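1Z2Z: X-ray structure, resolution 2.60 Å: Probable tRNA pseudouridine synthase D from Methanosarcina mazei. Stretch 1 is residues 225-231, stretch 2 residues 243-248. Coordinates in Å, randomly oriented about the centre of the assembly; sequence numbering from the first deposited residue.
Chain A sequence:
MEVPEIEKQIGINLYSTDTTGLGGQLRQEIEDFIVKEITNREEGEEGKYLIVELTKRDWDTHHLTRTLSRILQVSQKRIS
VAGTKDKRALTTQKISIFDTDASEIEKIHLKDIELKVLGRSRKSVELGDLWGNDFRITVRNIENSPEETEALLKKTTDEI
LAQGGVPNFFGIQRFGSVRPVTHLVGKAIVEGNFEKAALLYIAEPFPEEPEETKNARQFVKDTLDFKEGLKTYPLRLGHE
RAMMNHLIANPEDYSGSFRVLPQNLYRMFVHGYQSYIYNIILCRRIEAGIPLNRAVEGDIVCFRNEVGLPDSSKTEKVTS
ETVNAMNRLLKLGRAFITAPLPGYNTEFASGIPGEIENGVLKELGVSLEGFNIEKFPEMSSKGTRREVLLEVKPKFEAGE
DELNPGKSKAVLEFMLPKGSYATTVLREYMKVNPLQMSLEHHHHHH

Stretch 1 225-231: DFKEGLK
Stretch 2 (243-248) MMNHLI

Helices that pack without polar bonds between them depend on shape, and a short contact in the probable tRNA pseudouridine synthase D of Methanosarcina mazei illustrates how one missing side chain can make the hollow that a long one fills. Residues 226-231 and 243-248 are both helical. Their axes run at 146° between N-to-C directions, closer to antiparallel than to parallel, and approach to 9.1 Å. The register is set by Phe226 CA and Met244 CA, 5.4 Å apart, and 415 Å² of surface is buried over both sides.

The first helix begins after Asp225, whose phi/psi of -82/81 lies outside the helical range. Its side chain (chi1 t) caps the helix: Glu228 N donates to Asp225 OD1 at 3.0 Å. Lys227 NZ reaches the same Asp225 OD1 at 3.4 Å, a weak hydrogen bond within a salt bridge. Helical phi/psi values follow, from -65/-21 at Phe226 to -55/-38 at Gly229, with Leu230 N donating to Phe226 O at 2.9 Å. In the partner helix, values near -70/-35 at Met243 and Met244 and -61/-45 at Asn245 accompany a bond from Leu247 N to Met244 O at 3.0 Å.

On the second helix the largest bump is Met244, a selenomethionine with chi1 m, chi2 t and chi3 at 97°. Its CA-to-CB bond points toward the first helix, and its methyl enters the hollow at Gly229, where Met244 CE lies 3.9 Å from Gly229 CA. A CB built ideally on Gly229 would stand 2.4 Å from Met244 CE, a clash; the absence of a side chain therefore leaves the space this methyl occupies. The same Met244 CE meets the edge of the Phe226 ring, 3.3 Å from Phe226 CD1, near the ring plane.

The CA-to-CB bond of Phe226 (chi1 m, chi2 -58°) also points toward the second helix, and its ring offers a flat surface to Leu247. With chi1 m and chi2 t, Leu247 places CD1 over one ring face, 4.0 Å from the Phe226 ring centroid and 13° off the normal, a CH-pi contact. Leu247 CB adds a contact at 3.8 Å to Phe226 CD2. The ring is thus met by one residue at its edge and by another over a face.

Leu230, one turn beyond Phe226, extends the apolar surface with chi1 t and chi2 at 91°, bringing its CD1 to 4.3 Å from Met244 CB. No hydrogen bond joins the two stretches, so their fit is described by these apolar contacts.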

# COMPACT_ATOMS: atom_id res chain seq x y z
N ASP A 225 1.14 9.84 31.95
CA ASP A 225 -0.06 9.75 32.78
C ASP A 225 -1.18 9.09 31.96
O ASP A 225 -2.04 9.78 31.40
CB ASP A 225 -0.46 11.17 33.23
CG ASP A 225 -1.78 11.21 34.00
OD1 ASP A 225 -2.37 10.13 34.26
OD2 ASP A 225 -2.23 12.33 34.33
N PHE A 226 -1.17 7.76 31.89
CA PHE A 226 -2.15 6.99 31.13
C PHE A 226 -3.57 7.13 31.69
O PHE A 226 -4.55 6.88 30.98
CB PHE A 226 -1.76 5.52 31.09
CG PHE A 226 -0.32 5.29 30.72
CD1 PHE A 226 0.17 5.76 29.51
CD2 PHE A 226 0.55 4.66 31.60
CE1 PHE A 226 1.51 5.60 29.17
CE2 PHE A 226 1.89 4.49 31.27
CZ PHE A 226 2.37 4.97 30.06
N LYS A 227 -3.65 7.52 32.95
CA LYS A 227 -4.93 7.70 33.63
C LYS A 227 -5.68 8.85 32.94
O LYS A 227 -6.88 8.76 32.69
CB LYS A 227 -4.70 8.03 35.11
CG LYS A 227 -3.89 6.97 35.86
CD LYS A 227 -3.75 7.25 37.37
CE LYS A 227 -2.91 8.48 37.69
NZ LYS A 227 -3.60 9.77 37.40
N GLU A 228 -4.94 9.91 32.65
CA GLU A 228 -5.50 11.09 31.98
C GLU A 228 -5.77 10.73 30.52
O GLU A 228 -6.81 11.09 29.97
CB GLU A 228 -4.51 12.26 32.06
CG GLU A 228 -5.02 13.57 31.46
CD GLU A 228 -6.17 14.17 32.25
OE1 GLU A 228 -6.81 15.12 31.74
OE2 GLU A 228 -6.43 13.72 33.38
N GLY A 229 -4.83 10.01 29.92
CA GLY A 229 -4.97 9.61 28.53
C GLY A 229 -6.25 8.84 28.27
O GLY A 229 -6.87 9.00 27.22
N LEU A 230 -6.64 8.00 29.23
CA LEU A 230 -7.87 7.23 29.09
C LEU A 230 -9.06 8.15 29.34
O LEU A 230 -10.21 7.73 29.27
CB LEU A 230 -7.89 6.08 30.11
CG LEU A 230 -8.80 4.89 29.80
CD1 LEU A 230 -7.99 3.86 29.02
CD2 LEU A 230 -9.33 4.27 31.08
N LYS A 231 -8.77 9.42 29.62
CA LYS A 231 -9.79 10.42 29.89
C LYS A 231 -9.88 11.44 28.75
O LYS A 231 -10.92 12.05 28.54
CB LYS A 231 -9.49 11.15 31.21
CG LYS A 231 -10.49 12.25 31.59
CD LYS A 231 -11.77 11.70 32.21
CE LYS A 231 -12.80 12.80 32.45
NZ LYS A 231 -13.31 13.37 31.16
N MSE A 243 -4.52 -0.37 25.57
CA MSE A 243 -3.14 -0.50 26.05
C MSE A 243 -2.83 0.31 27.30
O MSE A 243 -2.06 -0.11 28.16
CB MSE A 243 -2.16 -0.10 24.96
CG MSE A 243 -2.26 -0.96 23.74
SE MSE A 243 -0.91 -0.56 22.46
CE MSE A 243 0.66 -0.91 23.55
N MSE A 244 -3.43 1.49 27.39
CA MSE A 244 -3.19 2.33 28.54
C MSE A 244 -3.83 1.70 29.77
O MSE A 244 -3.29 1.81 30.87
CB MSE A 244 -3.75 3.73 28.29
CG MSE A 244 -3.12 4.38 27.06
SE MSE A 244 -3.66 6.21 26.80
CE MSE A 244 -2.14 7.07 27.63
N ASN A 245 -4.97 1.04 29.59
CA ASN A 245 -5.62 0.39 30.72
C ASN A 245 -4.72 -0.68 31.33
O ASN A 245 -4.59 -0.76 32.55
CB ASN A 245 -6.95 -0.24 30.29
CG ASN A 245 -8.04 0.78 30.09
OD1 ASN A 245 -8.30 1.61 30.97
ND2 ASN A 245 -8.71 0.73 28.94
N HIS A 246 -4.10 -1.49 30.47
CA HIS A 246 -3.20 -2.57 30.89
C HIS A 246 -2.02 -2.00 31.64
O HIS A 246 -1.33 -2.72 32.36
CB HIS A 246 -2.68 -3.34 29.67
CG HIS A 246 -1.79 -4.49 30.03
ND1 HIS A 246 -2.27 -5.70 30.46
CD2 HIS A 246 -0.44 -4.59 30.05
CE1 HIS A 246 -1.26 -6.51 30.72
NE2 HIS A 246 -0.14 -5.86 30.48
N LEU A 247 -1.78 -0.72 31.44
CA LEU A 247 -0.67 -0.05 32.09
C LEU A 247 -1.08 0.66 33.37
O LEU A 247 -0.23 1.22 34.06
CB LEU A 247 -0.04 0.95 31.12
CG LEU A 247 0.66 0.33 29.91
CD1 LEU A 247 1.00 1.41 28.91
CD2 LEU A 247 1.91 -0.41 30.36
N ILE A 248 -2.37 0.63 33.70
CA ILE A 248 -2.84 1.27 34.93
C ILE A 248 -2.76 0.27 36.10
O ILE A 248 -2.47 0.65 37.23
CB ILE A 248 -4.31 1.79 34.82
CG1 ILE A 248 -5.30 0.62 34.87
CG2 ILE A 248 -4.48 2.58 33.54
CD1 ILE A 248 -6.73 1.04 35.14